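Local atomic coordinates of phosphatidylinositol-specific phospholipase C (Listeria monocytogenes, PDB entry 2PLC), a protein that belongs to the phosphatidylinositol-specific phospholipase C family, whose X domain is grouped with the TIM-barrel folds. Residues Q5-L10 with K98-M103; T13-A18 with S139-T144; Y129-P134 with K146-K151; N179-D184 with D209-L214. All coordinates share one frame; numbering follows the deposited sequence.

Interaction 1: Q5-L10 with K98-M103; sequences QWMSAL and KETIIM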
loop_
_atom_site.group_PDB
_atom_site.type_symbol
_atom_site.label_atom_id
_atom_site.label_comp_id
_atom_site.label_asym_id
_atom_site.label_seq_id
_atom_site.Cartn_x
_atom_site.Cartn_y
_atom_site.Cartn_z
ATOM N N GLN A 5 13.931 6.270 -7.408
ATOM C CA GLN A 5 14.803 5.206 -6.910
ATOM C C GLN A 5 15.297 5.482 -5.495
ATOM O O GLN A 5 16.458 5.232 -5.186
ATOM C CB GLN A 5 16.012 5.034 -7.835
ATOM C CG GLN A 5 15.660 4.709 -9.278
ATOM C CD GLN A 5 16.872 4.369 -10.119
ATOM O OE1 GLN A 5 17.976 4.852 -9.865
ATOM N NE2 GLN A 5 16.672 3.525 -11.128
ATOM N N TRP A 6 14.410 5.962 -4.627
ATOM C CA TRP A 6 14.797 6.281 -3.254
ATOM C C TRP A 6 15.206 5.095 -2.386
ATOM O O TRP A 6 16.123 5.221 -1.574
ATOM C CB TRP A 6 13.719 7.115 -2.549
ATOM C CG TRP A 6 12.410 6.402 -2.256
ATOM C CD1 TRP A 6 11.330 6.282 -3.092
ATOM C CD2 TRP A 6 12.015 5.806 -1.009
ATOM N NE1 TRP A 6 10.287 5.664 -2.438
ATOM C CE2 TRP A 6 10.679 5.361 -1.161
ATOM C CE3 TRP A 6 12.658 5.611 0.222
ATOM C CZ2 TRP A 6 9.977 4.734 -0.127
ATOM C CZ3 TRP A 6 11.959 4.989 1.249
ATOM C CH2 TRP A 6 10.630 4.558 1.068
ATOM N N MET A 7 14.560 3.945 -2.567
ATOM C CA MET A 7 14.885 2.759 -1.768
ATOM C C MET A 7 16.238 2.136 -2.104
ATOM O O MET A 7 16.838 1.462 -1.268
ATOM C CB MET A 7 13.791 1.694 -1.889
ATOM C CG MET A 7 12.430 2.143 -1.389
ATOM S SD MET A 7 11.241 0.816 -1.422
ATOM C CE MET A 7 10.888 0.621 0.295
ATOM N N SER A 8 16.712 2.355 -3.325
ATOM C CA SER A 8 17.993 1.810 -3.761
ATOM C C SER A 8 19.144 2.403 -2.953
ATOM O O SER A 8 20.192 1.776 -2.803
ATOM C CB SER A 8 18.214 2.099 -5.246
ATOM O OG SER A 8 18.357 3.486 -5.476
ATOM N N ALA A 9 18.935 3.609 -2.433
ATOM C CA ALA A 9 19.941 4.309 -1.640
ATOM C C ALA A 9 19.947 3.907 -0.159
ATOM O O ALA A 9 20.676 4.490 0.648
ATOM C CB ALA A 9 19.755 5.813 -1.781
ATOM N N LEU A 10 19.136 2.914 0.194
ATOM C CA LEU A 10 19.057 2.437 1.569
ATOM C C LEU A 10 19.893 1.173 1.719
ATOM O O LEU A 10 20.150 0.473 0.739
ATOM C CB LEU A 10 17.600 2.154 1.959
ATOM C CG LEU A 10 16.637 3.335 2.130
ATOM C CD1 LEU A 10 15.231 2.816 2.383
ATOM C CD2 LEU A 10 17.091 4.231 3.272
ATOM N N LYS A 98 16.147 -1.925 -7.728
ATOM C CA LYS A 98 16.477 -1.956 -6.304
ATOM C C LYS A 98 15.298 -1.581 -5.411
ATOM O O LYS A 98 15.371 -1.719 -4.191
ATOM C CB LYS A 98 17.684 -1.062 -6.000
ATOM C CG LYS A 98 19.018 -1.580 -6.538
ATOM C CD LYS A 98 19.418 -2.892 -5.877
ATOM C CE LYS A 98 20.748 -3.401 -6.410
ATOM N NZ LYS A 98 21.137 -4.691 -5.774
ATOM N N GLU A 99 14.211 -1.124 -6.029
ATOM C CA GLU A 99 13.009 -0.732 -5.299
ATOM C C GLU A 99 12.169 -1.952 -4.956
ATOM O O GLU A 99 12.343 -3.017 -5.538
ATOM C CB GLU A 99 12.162 0.229 -6.138
ATOM C CG GLU A 99 12.896 1.454 -6.643
ATOM C CD GLU A 99 13.517 2.268 -5.534
ATOM O OE1 GLU A 99 12.771 2.825 -4.707
ATOM O OE2 GLU A 99 14.756 2.365 -5.497
ATOM N N THR A 100 11.280 -1.792 -3.981
ATOM C CA THR A 100 10.384 -2.862 -3.560
ATOM C C THR A 100 8.992 -2.275 -3.388
ATOM O O THR A 100 8.832 -1.131 -2.960
ATOM C CB THR A 100 10.837 -3.552 -2.242
ATOM O OG1 THR A 100 9.786 -4.406 -1.761
ATOM C CG2 THR A 100 11.179 -2.535 -1.178
ATOM N N ILE A 101 7.983 -3.054 -3.750
ATOM C CA ILE A 101 6.611 -2.594 -3.651
ATOM C C ILE A 101 5.786 -3.520 -2.784
ATOM O O ILE A 101 5.888 -4.742 -2.880
ATOM C CB ILE A 101 5.981 -2.441 -5.058
ATOM C CG1 ILE A 101 6.720 -1.340 -5.818
ATOM C CG2 ILE A 101 4.491 -2.127 -4.966
ATOM C CD1 ILE A 101 6.287 -1.166 -7.233
ATOM N N ILE A 102 5.041 -2.917 -1.867
ATOM C CA ILE A 102 4.170 -3.661 -0.975
ATOM C C ILE A 102 2.793 -3.494 -1.595
ATOM O O ILE A 102 2.352 -2.375 -1.840
ATOM C CB ILE A 102 4.202 -3.081 0.441
ATOM C CG1 ILE A 102 5.649 -3.041 0.941
ATOM C CG2 ILE A 102 3.323 -3.921 1.369
ATOM C CD1 ILE A 102 5.831 -2.282 2.222
ATOM N N MET A 103 2.123 -4.611 -1.853
ATOM C CA MET A 103 0.829 -4.572 -2.497
ATOM C C MET A 103 -0.281 -5.334 -1.805
ATOM O O MET A 103 -0.202 -6.544 -1.607
ATOM C CB MET A 103 0.973 -5.076 -3.935
ATOM C CG MET A 103 -0.333 -5.174 -4.700
ATOM S SD MET A 103 -0.075 -5.811 -6.355
ATOM C CE MET A 103 -0.891 -7.375 -6.237
#
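The indole of Trp6 carries two neighbours on the same face: Met7 CG, 3.5 Å above the plane over the ring centre, and Glu99 OE1, which sits 4.1 Å from Trp6 CD1. At the ring edge, NE1 donates to Gly57 O, outside both segments. The Glu99 carboxylate is turned 56° from the indole, and its two oxygens receive successive backbone N-H groups of a short helical turn, residues 6 to 8. In this TIM-barrel-type fold the acid precedes strand 101-107, which lies between strands 60-65 and 152-157, so the turn is held against the residues leading into that strand. Met7 N gives a bond of 3.0 Å to Glu99 OE1, on the syn lone pair; Ser8 N reaches Glu99 OE2 at 2.9 Å, also from the syn side but 28° out of the carboxylate plane. The bend of the acid at chi2 (-57°) brings CD up to the turn. Glu99 OE1 also forms a salt bridge to Arg59, which probably favours the ionised acid. Within the turn, Ser8 OG donates to Gln5 O at 2.6 Å. Arg149 joins the two segments again, its NH1 bonding to both Met7 O and Lys98 O. Beyond the carboxylate, the thioether of Met7 crosses Thr100 at about a right angle. Thr100 N makes a weak hydrogen bond to Met7 SD, and that sulphur also touches Thr100 CG2 at 3.4 Å. The closest carbon pair is at the surface end, where Ser8 CB presses on Lys98 CB at 3.3 Å.

Interaction 2: T13-A18 with S139-T144; sequences TTNLAA and SNKIPT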
loop_
_atom_site.group_PDB
_atom_site.type_symbol
_atom_site.label_atom_id
_atom_site.label_comp_id
_atom_site.label_asym_id
_atom_site.label_seq_id
_atom_site.Cartn_x
_atom_site.Cartn_y
_atom_site.Cartn_z
ATOM N N THR A 13 20.718 -4.231 4.561
ATOM C CA THR A 13 20.465 -4.799 5.878
ATOM C C THR A 13 19.272 -4.189 6.613
ATOM O O THR A 13 18.811 -4.746 7.609
ATOM C CB THR A 13 21.719 -4.680 6.776
ATOM O OG1 THR A 13 22.083 -3.300 6.910
ATOM C CG2 THR A 13 22.892 -5.451 6.169
ATOM N N THR A 14 18.777 -3.047 6.131
ATOM C CA THR A 14 17.639 -2.382 6.764
ATOM C C THR A 14 16.383 -3.229 6.636
ATOM O O THR A 14 16.107 -3.779 5.572
ATOM C CB THR A 14 17.357 -1.002 6.142
ATOM O OG1 THR A 14 18.555 -0.216 6.162
ATOM C CG2 THR A 14 16.276 -0.272 6.933
ATOM N N ASN A 15 15.646 -3.359 7.737
ATOM C CA ASN A 15 14.411 -4.134 7.732
ATOM C C ASN A 15 13.266 -3.268 7.211
ATOM O O ASN A 15 13.265 -2.047 7.375
ATOM C CB ASN A 15 14.088 -4.653 9.132
ATOM C CG ASN A 15 12.981 -5.689 9.125
ATOM O OD1 ASN A 15 11.811 -5.364 9.295
ATOM N ND2 ASN A 15 13.349 -6.944 8.920
ATOM N N LEU A 16 12.301 -3.904 6.567
ATOM C CA LEU A 16 11.168 -3.186 6.010
ATOM C C LEU A 16 10.356 -2.472 7.092
ATOM O O LEU A 16 9.787 -1.413 6.843
ATOM C CB LEU A 16 10.277 -4.157 5.230
ATOM C CG LEU A 16 9.819 -3.775 3.821
ATOM C CD1 LEU A 16 11.008 -3.402 2.950
ATOM C CD2 LEU A 16 9.077 -4.948 3.213
ATOM N N ALA A 17 10.328 -3.040 8.297
ATOM C CA ALA A 17 9.579 -2.456 9.416
ATOM C C ALA A 17 10.246 -1.222 10.016
ATOM O O ALA A 17 9.619 -0.460 10.753
ATOM C CB ALA A 17 9.348 -3.498 10.490
ATOM N N ALA A 18 11.518 -1.029 9.692
ATOM C CA ALA A 18 12.280 0.110 10.185
ATOM C C ALA A 18 12.177 1.327 9.263
ATOM O O ALA A 18 12.897 2.311 9.447
ATOM C CB ALA A 18 13.735 -0.286 10.348
ATOM N N SER A 139 7.109 -18.711 9.884
ATOM C CA SER A 139 7.872 -17.701 10.617
ATOM C C SER A 139 7.325 -16.280 10.481
ATOM O O SER A 139 7.530 -15.452 11.370
ATOM C CB SER A 139 9.338 -17.722 10.180
ATOM O OG SER A 139 9.472 -17.341 8.821
ATOM N N ASN A 140 6.626 -16.015 9.376
ATOM C CA ASN A 140 6.037 -14.705 9.059
ATOM C C ASN A 140 6.846 -13.500 9.553
ATOM O O ASN A 140 6.303 -12.531 10.084
ATOM C CB ASN A 140 4.556 -14.629 9.487
ATOM C CG ASN A 140 4.358 -14.571 11.002
ATOM O OD1 ASN A 140 5.065 -15.224 11.771
ATOM N ND2 ASN A 140 3.363 -13.802 11.430
ATOM N N LYS A 141 8.158 -13.585 9.360
ATOM C CA LYS A 141 9.091 -12.542 9.764
ATOM C C LYS A 141 9.245 -11.532 8.629
ATOM O O LYS A 141 9.322 -11.912 7.462
ATOM C CB LYS A 141 10.443 -13.177 10.112
ATOM C CG LYS A 141 11.500 -12.207 10.614
ATOM C CD LYS A 141 12.685 -12.145 9.659
ATOM C CE LYS A 141 13.733 -11.145 10.133
ATOM N NZ LYS A 141 14.883 -11.058 9.187
ATOM N N ILE A 142 9.261 -10.247 8.974
ATOM C CA ILE A 142 9.402 -9.188 7.980
ATOM C C ILE A 142 10.824 -9.195 7.413
ATOM O O ILE A 142 11.802 -9.148 8.161
ATOM C CB ILE A 142 9.075 -7.791 8.574
ATOM C CG1 ILE A 142 7.590 -7.689 8.931
ATOM C CG2 ILE A 142 9.409 -6.697 7.564
ATOM C CD1 ILE A 142 7.188 -8.394 10.197
ATOM N N PRO A 143 10.949 -9.255 6.075
ATOM C CA PRO A 143 12.230 -9.277 5.362
ATOM C C PRO A 143 12.998 -7.967 5.310
ATOM O O PRO A 143 12.450 -6.894 5.555
ATOM C CB PRO A 143 11.824 -9.719 3.961
ATOM C CG PRO A 143 10.486 -9.087 3.801
ATOM C CD PRO A 143 9.829 -9.399 5.127
ATOM N N THR A 144 14.283 -8.085 4.991
ATOM C CA THR A 144 15.168 -6.940 4.859
ATOM C C THR A 144 15.165 -6.553 3.385
ATOM O O THR A 144 14.710 -7.324 2.539
ATOM C CB THR A 144 16.616 -7.272 5.308
ATOM O OG1 THR A 144 17.168 -8.297 4.474
ATOM C CG2 THR A 144 16.619 -7.755 6.745
#
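Asn15 and Thr144 form a single backbone bridge with their CA atoms 4.1 Å apart, between two loop segments whose end-to-end directions differ by 129°. Leu16 N bonds to Pro143 O at 3.2 Å, and Thr14 pairs with Leu145 beyond, while Thr144 CA makes a CH...O contact with Thr14 O. The side chain of Asn15 does the rest of the polar work. Its CG is anti to the backbone N (chi1 -168°), and the amide then uses both ends. ND2 donates to Ile142 O at 2.8 Å; that oxygen lies near the amide plane, yet the donor approaches it from above, 50° out of the carbonyl plane. Asn15 OD1 accepts from Ala17 N at 2.9 Å, an Asx turn that starts the short 3-10 segment 16-17. Gripped at both ends, the amide has its rotation fixed, and it crosses Ile142 at about a right angle with Asn15 OD1 3.2 Å from Ile142 CG2. The same methyl, Ile142 CG2, rests 3.6 Å from Leu16 CB. Thr144 CG2 lies 3.8 Å from Thr13 O, and its OG1 hydrogen-bonds with Asp147 OD2. The contact thus ties the loop leading into strand 20-24 to the loop between strands 132-134 and 152-157, with Leu16 also packing on Leu145, Pro143 on Val148, and Ile142 on Asn179, just ahead of strand 180-183.

Interaction 3: Y129-P134 with K146-K151; sequences YFYTTP and KDVRGK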
loop_
_atom_site.group_PDB
_atom_site.type_symbol
_atom_site.label_atom_id
_atom_site.label_comp_id
_atom_site.label_asym_id
_atom_site.label_seq_id
_atom_site.Cartn_x
_atom_site.Cartn_y
_atom_site.Cartn_z
ATOM N N TYR A 129 8.963 -11.754 -9.871
ATOM C CA TYR A 129 8.841 -10.416 -9.297
ATOM C C TYR A 129 8.139 -10.435 -7.945
ATOM O O TYR A 129 7.828 -9.383 -7.385
ATOM C CB TYR A 129 8.109 -9.476 -10.254
ATOM C CG TYR A 129 8.892 -9.148 -11.504
ATOM C CD1 TYR A 129 9.814 -8.104 -11.514
ATOM C CD2 TYR A 129 8.709 -9.882 -12.678
ATOM C CE1 TYR A 129 10.540 -7.795 -12.662
ATOM C CE2 TYR A 129 9.430 -9.583 -13.834
ATOM C CZ TYR A 129 10.342 -8.535 -13.817
ATOM O OH TYR A 129 11.037 -8.214 -14.962
ATOM N N PHE A 130 7.896 -11.631 -7.420
ATOM C CA PHE A 130 7.237 -11.774 -6.126
ATOM C C PHE A 130 8.140 -12.359 -5.046
ATOM O O PHE A 130 8.860 -13.331 -5.290
ATOM C CB PHE A 130 5.979 -12.642 -6.259
ATOM C CG PHE A 130 4.785 -11.894 -6.767
ATOM C CD1 PHE A 130 4.589 -11.716 -8.131
ATOM C CD2 PHE A 130 3.877 -11.329 -5.878
ATOM C CE1 PHE A 130 3.507 -10.981 -8.607
ATOM C CE2 PHE A 130 2.794 -10.593 -6.341
ATOM C CZ PHE A 130 2.609 -10.417 -7.711
ATOM N N TYR A 131 8.133 -11.737 -3.868
ATOM C CA TYR A 131 8.909 -12.243 -2.745
ATOM C C TYR A 131 8.177 -13.502 -2.316
ATOM O O TYR A 131 6.996 -13.457 -1.962
ATOM C CB TYR A 131 8.935 -11.255 -1.583
ATOM C CG TYR A 131 9.438 -11.859 -0.284
ATOM C CD1 TYR A 131 10.791 -12.124 -0.088
ATOM C CD2 TYR A 131 8.555 -12.148 0.755
ATOM C CE1 TYR A 131 11.250 -12.662 1.114
ATOM C CE2 TYR A 131 9.000 -12.681 1.952
ATOM C CZ TYR A 131 10.346 -12.934 2.128
ATOM O OH TYR A 131 10.779 -13.444 3.331
ATOM N N THR A 132 8.891 -14.616 -2.307
ATOM C CA THR A 132 8.269 -15.872 -1.958
ATOM C C THR A 132 9.114 -16.720 -1.011
ATOM O O THR A 132 10.339 -16.629 -1.006
ATOM C CB THR A 132 7.934 -16.640 -3.248
ATOM O OG1 THR A 132 7.076 -17.740 -2.940
ATOM C CG2 THR A 132 9.206 -17.135 -3.937
ATOM N N THR A 133 8.437 -17.501 -0.173
ATOM C CA THR A 133 9.087 -18.388 0.793
ATOM C C THR A 133 8.425 -19.767 0.711
ATOM O O THR A 133 7.351 -19.905 0.126
ATOM C CB THR A 133 8.942 -17.860 2.244
ATOM O OG1 THR A 133 7.554 -17.797 2.601
ATOM C CG2 THR A 133 9.579 -16.484 2.390
ATOM N N PRO A 134 9.064 -20.809 1.281
ATOM C CA PRO A 134 8.510 -22.169 1.256
ATOM C C PRO A 134 7.154 -22.263 1.952
ATOM O O PRO A 134 6.890 -21.535 2.907
ATOM C CB PRO A 134 9.564 -22.978 2.010
ATOM C CG PRO A 134 10.833 -22.245 1.702
ATOM C CD PRO A 134 10.414 -20.811 1.878
ATOM N N LYS A 146 17.399 -6.575 1.348
ATOM C CA LYS A 146 18.207 -7.482 0.554
ATOM C C LYS A 146 17.318 -8.536 -0.107
ATOM O O LYS A 146 17.414 -8.766 -1.315
ATOM C CB LYS A 146 19.280 -8.134 1.434
ATOM C CG LYS A 146 20.502 -8.644 0.678
ATOM C CD LYS A 146 20.360 -10.108 0.267
ATOM C CE LYS A 146 20.949 -11.069 1.309
ATOM N NZ LYS A 146 20.344 -10.960 2.674
ATOM N N ASP A 147 16.406 -9.110 0.675
ATOM C CA ASP A 147 15.492 -10.155 0.203
ATOM C C ASP A 147 14.368 -9.706 -0.736
ATOM O O ASP A 147 13.809 -10.522 -1.473
ATOM C CB ASP A 147 14.871 -10.882 1.400
ATOM C CG ASP A 147 15.914 -11.439 2.353
ATOM O OD1 ASP A 147 16.759 -12.245 1.907
ATOM O OD2 ASP A 147 15.888 -11.066 3.548
ATOM N N VAL A 148 14.033 -8.418 -0.701
ATOM C CA VAL A 148 12.956 -7.880 -1.528
ATOM C C VAL A 148 13.397 -6.925 -2.640
ATOM O O VAL A 148 12.577 -6.182 -3.172
ATOM C CB VAL A 148 11.878 -7.173 -0.657
ATOM C CG1 VAL A 148 11.127 -8.185 0.194
ATOM C CG2 VAL A 148 12.519 -6.115 0.230
ATOM N N ARG A 149 14.679 -6.938 -3.000
ATOM C CA ARG A 149 15.152 -6.055 -4.068
ATOM C C ARG A 149 14.465 -6.402 -5.397
ATOM O O ARG A 149 14.477 -7.560 -5.835
ATOM C CB ARG A 149 16.676 -6.144 -4.227
ATOM C CG ARG A 149 17.490 -5.529 -3.092
ATOM C CD ARG A 149 17.250 -4.032 -2.937
ATOM N NE ARG A 149 18.187 -3.430 -1.986
ATOM C CZ ARG A 149 18.108 -2.186 -1.516
ATOM N NH1 ARG A 149 17.129 -1.377 -1.895
ATOM N NH2 ARG A 149 19.017 -1.744 -0.659
ATOM N N GLY A 150 13.841 -5.399 -6.012
ATOM C CA GLY A 150 13.152 -5.596 -7.276
ATOM C C GLY A 150 11.981 -6.560 -7.198
ATOM O O GLY A 150 11.621 -7.179 -8.202
ATOM N N LYS A 151 11.374 -6.680 -6.018
ATOM C CA LYS A 151 10.248 -7.592 -5.842
ATOM C C LYS A 151 9.008 -6.976 -5.212
ATOM O O LYS A 151 9.041 -5.855 -4.705
ATOM C CB LYS A 151 10.685 -8.829 -5.051
ATOM C CG LYS A 151 11.434 -9.845 -5.899
ATOM C CD LYS A 151 12.057 -10.936 -5.050
ATOM C CE LYS A 151 12.520 -12.109 -5.906
ATOM N NZ LYS A 151 13.444 -11.688 -6.996
#
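Lys151 runs alongside the backbone of residues 129-131, touching it with successive carbons. Lys151 CB lies 3.7 Å from Tyr129 O and 4.0 Å from Tyr131 N; CG rests near the carbonyl of Tyr129. Lys151 CD then meets Phe130 O at 4.0 Å and passes near Tyr131 CA, and CE stays beside the same Phe130 oxygen. The chain is extended as far as CE, and a bend at chi4 (55°) places NZ, which makes a weak hydrogen bond to Asp128 O. At the base of this side chain, Lys151 CA makes a CH...O contact of 3.4 Å with Tyr129 O. Further on, the Tyr131 ring lies side by side with the Asp147 side chain, Tyr131 CE1 being 4.0 Å from Asp147 CB. The backbone Asp147 O sits at the ring edge, 3.7 Å from Tyr131 CD1, and Val148 CG1 reaches that same Tyr131 CD1 at 4.0 Å. Two beta turns, type I from Lys146 to Arg149 and type II from Val148 to Lys151, fold this loop against the chain, while the backbones of Tyr129 and Tyr131 pair with Ile152. With no hydrogen bond between the segments, the contact rests on van der Waals and weak CH...O contacts: Lys151 carbons beside backbone carbonyls, a carbonyl at the Tyr131 edge, and Val148 against that ring.

Interaction 4: N179-D184 with D209-L214; sequences NQVIQD and DNKLFL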
loop_
_atom_site.group_PDB
_atom_site.type_symbol
_atom_site.label_atom_id
_atom_site.label_comp_id
_atom_site.label_asym_id
_atom_site.label_seq_id
_atom_site.Cartn_x
_atom_site.Cartn_y
_atom_site.Cartn_z
ATOM N N ASN A 179 1.795 -10.147 12.444
ATOM C CA ASN A 179 2.973 -9.284 12.313
ATOM C C ASN A 179 2.660 -7.880 11.783
ATOM O O ASN A 179 3.570 -7.084 11.523
ATOM C CB ASN A 179 4.023 -9.959 11.419
ATOM C CG ASN A 179 3.498 -10.271 10.022
ATOM O OD1 ASN A 179 2.298 -10.200 9.764
ATOM N ND2 ASN A 179 4.404 -10.620 9.116
ATOM N N GLN A 180 1.373 -7.585 11.629
ATOM C CA GLN A 180 0.925 -6.295 11.124
ATOM C C GLN A 180 0.034 -5.567 12.118
ATOM O O GLN A 180 -0.723 -6.190 12.853
ATOM C CB GLN A 180 0.135 -6.493 9.835
ATOM C CG GLN A 180 0.961 -6.889 8.634
ATOM C CD GLN A 180 0.149 -7.648 7.607
ATOM O OE1 GLN A 180 0.550 -8.721 7.158
ATOM N NE2 GLN A 180 -1.007 -7.109 7.245
ATOM N N VAL A 181 0.139 -4.244 12.143
ATOM C CA VAL A 181 -0.696 -3.420 13.011
ATOM C C VAL A 181 -1.439 -2.483 12.063
ATOM O O VAL A 181 -0.815 -1.680 11.364
ATOM C CB VAL A 181 0.144 -2.601 14.006
ATOM C CG1 VAL A 181 -0.763 -1.736 14.866
ATOM C CG2 VAL A 181 0.959 -3.532 14.886
ATOM N N ILE A 182 -2.765 -2.596 12.035
ATOM C CA ILE A 182 -3.578 -1.787 11.130
ATOM C C ILE A 182 -4.497 -0.729 11.756
ATOM O O ILE A 182 -5.299 -1.021 12.645
ATOM C CB ILE A 182 -4.430 -2.697 10.200
ATOM C CG1 ILE A 182 -3.524 -3.690 9.469
ATOM C CG2 ILE A 182 -5.206 -1.856 9.179
ATOM C CD1 ILE A 182 -4.264 -4.698 8.638
ATOM N N GLN A 183 -4.348 0.507 11.292
ATOM C CA GLN A 183 -5.197 1.603 11.737
ATOM C C GLN A 183 -6.023 1.937 10.498
ATOM O O GLN A 183 -5.502 2.465 9.514
ATOM C CB GLN A 183 -4.372 2.815 12.185
ATOM C CG GLN A 183 -5.210 3.988 12.718
ATOM C CD GLN A 183 -5.732 4.910 11.622
ATOM O OE1 GLN A 183 -4.983 5.704 11.061
ATOM N NE2 GLN A 183 -7.024 4.811 11.323
ATOM N N ASP A 184 -7.298 1.570 10.532
ATOM C CA ASP A 184 -8.186 1.813 9.410
ATOM C C ASP A 184 -9.553 2.300 9.869
ATOM O O ASP A 184 -10.583 1.711 9.532
ATOM C CB ASP A 184 -8.324 0.542 8.572
ATOM C CG ASP A 184 -8.988 0.791 7.227
ATOM O OD1 ASP A 184 -8.998 1.944 6.753
ATOM O OD2 ASP A 184 -9.492 -0.183 6.637
ATOM N N ASP A 209 9.923 -2.591 15.876
ATOM C CA ASP A 209 10.785 -2.847 14.718
ATOM C C ASP A 209 10.589 -4.243 14.133
ATOM O O ASP A 209 11.265 -4.629 13.177
ATOM C CB ASP A 209 12.261 -2.649 15.083
ATOM C CG ASP A 209 12.643 -1.183 15.199
ATOM O OD1 ASP A 209 12.814 -0.526 14.146
ATOM O OD2 ASP A 209 12.766 -0.685 16.340
ATOM N N ASN A 210 9.647 -4.985 14.702
ATOM C CA ASN A 210 9.361 -6.341 14.255
ATOM C C ASN A 210 7.948 -6.485 13.690
ATOM O O ASN A 210 7.484 -7.601 13.448
ATOM C CB ASN A 210 9.564 -7.321 15.415
ATOM C CG ASN A 210 8.575 -7.100 16.553
ATOM O OD1 ASN A 210 8.087 -8.059 17.151
ATOM N ND2 ASN A 210 8.270 -5.838 16.852
ATOM N N LYS A 211 7.269 -5.358 13.480
ATOM C CA LYS A 211 5.908 -5.367 12.949
ATOM C C LYS A 211 5.677 -4.317 11.878
ATOM O O LYS A 211 6.320 -3.268 11.871
ATOM C CB LYS A 211 4.888 -5.166 14.073
ATOM C CG LYS A 211 4.553 -6.428 14.840
ATOM C CD LYS A 211 3.542 -6.147 15.933
ATOM C CE LYS A 211 2.905 -7.428 16.449
ATOM N NZ LYS A 211 3.885 -8.376 17.045
ATOM N N LEU A 212 4.774 -4.623 10.952
ATOM C CA LEU A 212 4.430 -3.695 9.882
ATOM C C LEU A 212 3.213 -2.888 10.304
ATOM O O LEU A 212 2.202 -3.458 10.711
ATOM C CB LEU A 212 4.111 -4.440 8.584
ATOM C CG LEU A 212 5.260 -4.728 7.622
ATOM C CD1 LEU A 212 4.725 -5.484 6.424
ATOM C CD2 LEU A 212 5.908 -3.427 7.179
ATOM N N PHE A 213 3.334 -1.565 10.247
ATOM C CA PHE A 213 2.238 -0.675 10.611
ATOM C C PHE A 213 1.607 -0.044 9.372
ATOM O O PHE A 213 2.286 0.643 8.603
ATOM C CB PHE A 213 2.728 0.430 11.546
ATOM C CG PHE A 213 2.937 -0.020 12.968
ATOM C CD1 PHE A 213 4.032 -0.805 13.311
ATOM C CD2 PHE A 213 2.047 0.359 13.966
ATOM C CE1 PHE A 213 4.236 -1.208 14.631
ATOM C CE2 PHE A 213 2.242 -0.037 15.286
ATOM C CZ PHE A 213 3.337 -0.821 15.618
ATOM N N LEU A 214 0.326 -0.336 9.152
ATOM C CA LEU A 214 -0.422 0.222 8.030
ATOM C C LEU A 214 -1.270 1.339 8.635
ATOM O O LEU A 214 -2.311 1.093 9.233
ATOM C CB LEU A 214 -1.308 -0.848 7.377
ATOM C CG LEU A 214 -0.699 -1.980 6.532
ATOM C CD1 LEU A 214 -0.033 -1.407 5.313
ATOM C CD2 LEU A 214 0.291 -2.813 7.322
#
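Val181 and Phe213 make the tight part of this parallel strand pair. The phenyl ring turns one face to Val181 CB, a CH-pi contact of 3.7 Å to the ring centroid, with the carbon offset toward the rim. Val181 CG1 comes to 3.5 Å from Phe213 CE2, and CG2 lies nearer CZ, so that all three isopropyl carbons touch the CD2-CE2-CZ part of the ring. In the backbone, strands 180-183 and 212-214 run 13° from parallel, with the staggered ladder expected of such a pair: Leu212 N to Asn179 O, Val181 N to Leu212 O, Leu214 N to Val181 O and Gln183 N to Leu214 O. The bond from Val181 N to Leu212 O is short, at 2.6 Å. That from Gln183 N to Leu214 O is almost straight, with an N-H...O angle of 177°. The opposite face is packed less closely: Gln180 CG is 4.0 Å from Leu212 CB, and Ile182 CG1 is 4.2 Å from Leu214 CB, each pair side by side and pointing the same way. On the solvent side, Lys211 lays its CB and CG beside Asn179 O, and its CD touches Val181 CG2 at 3.8 Å, while Asn210 is exposed and barely takes part. These strands are the two ends of a beta-alpha-beta crossover through helix 191-207, on which Phe213 rests at Thr201 and Ala205. Strand 180-183 is outermost in its four-stranded parallel sheet, whereas strand 212-216 lies between it and strand 253-257, where Leu214 meets Ile254 and Ile256.

How the interactions relate
Interaction 2 occupies a middle position, its centre about 12 Å from those of interactions 3 and 4 and about 13 Å from that of interaction 1. Leu16 CD1 packs on Thr100 CG2 of interaction 1 at 4.2 Å and on Val148 CG2 of interaction 3 at 4.1 Å. Toward interaction 4, Ala17 CB approaches Lys211 O to 3.3 Å. Interactions 1 and 3 are joined directly by Arg149, whose NH2 lies 2.9 Å from Leu10 O, probably hydrogen-bonded. Interaction 4 touches neither: its centre is about 19 Å from each. The N-terminal loop thereby lies between the two sheets, reaching the residues just before strand 101-107 and, through interaction 2, those just before strand 212-216.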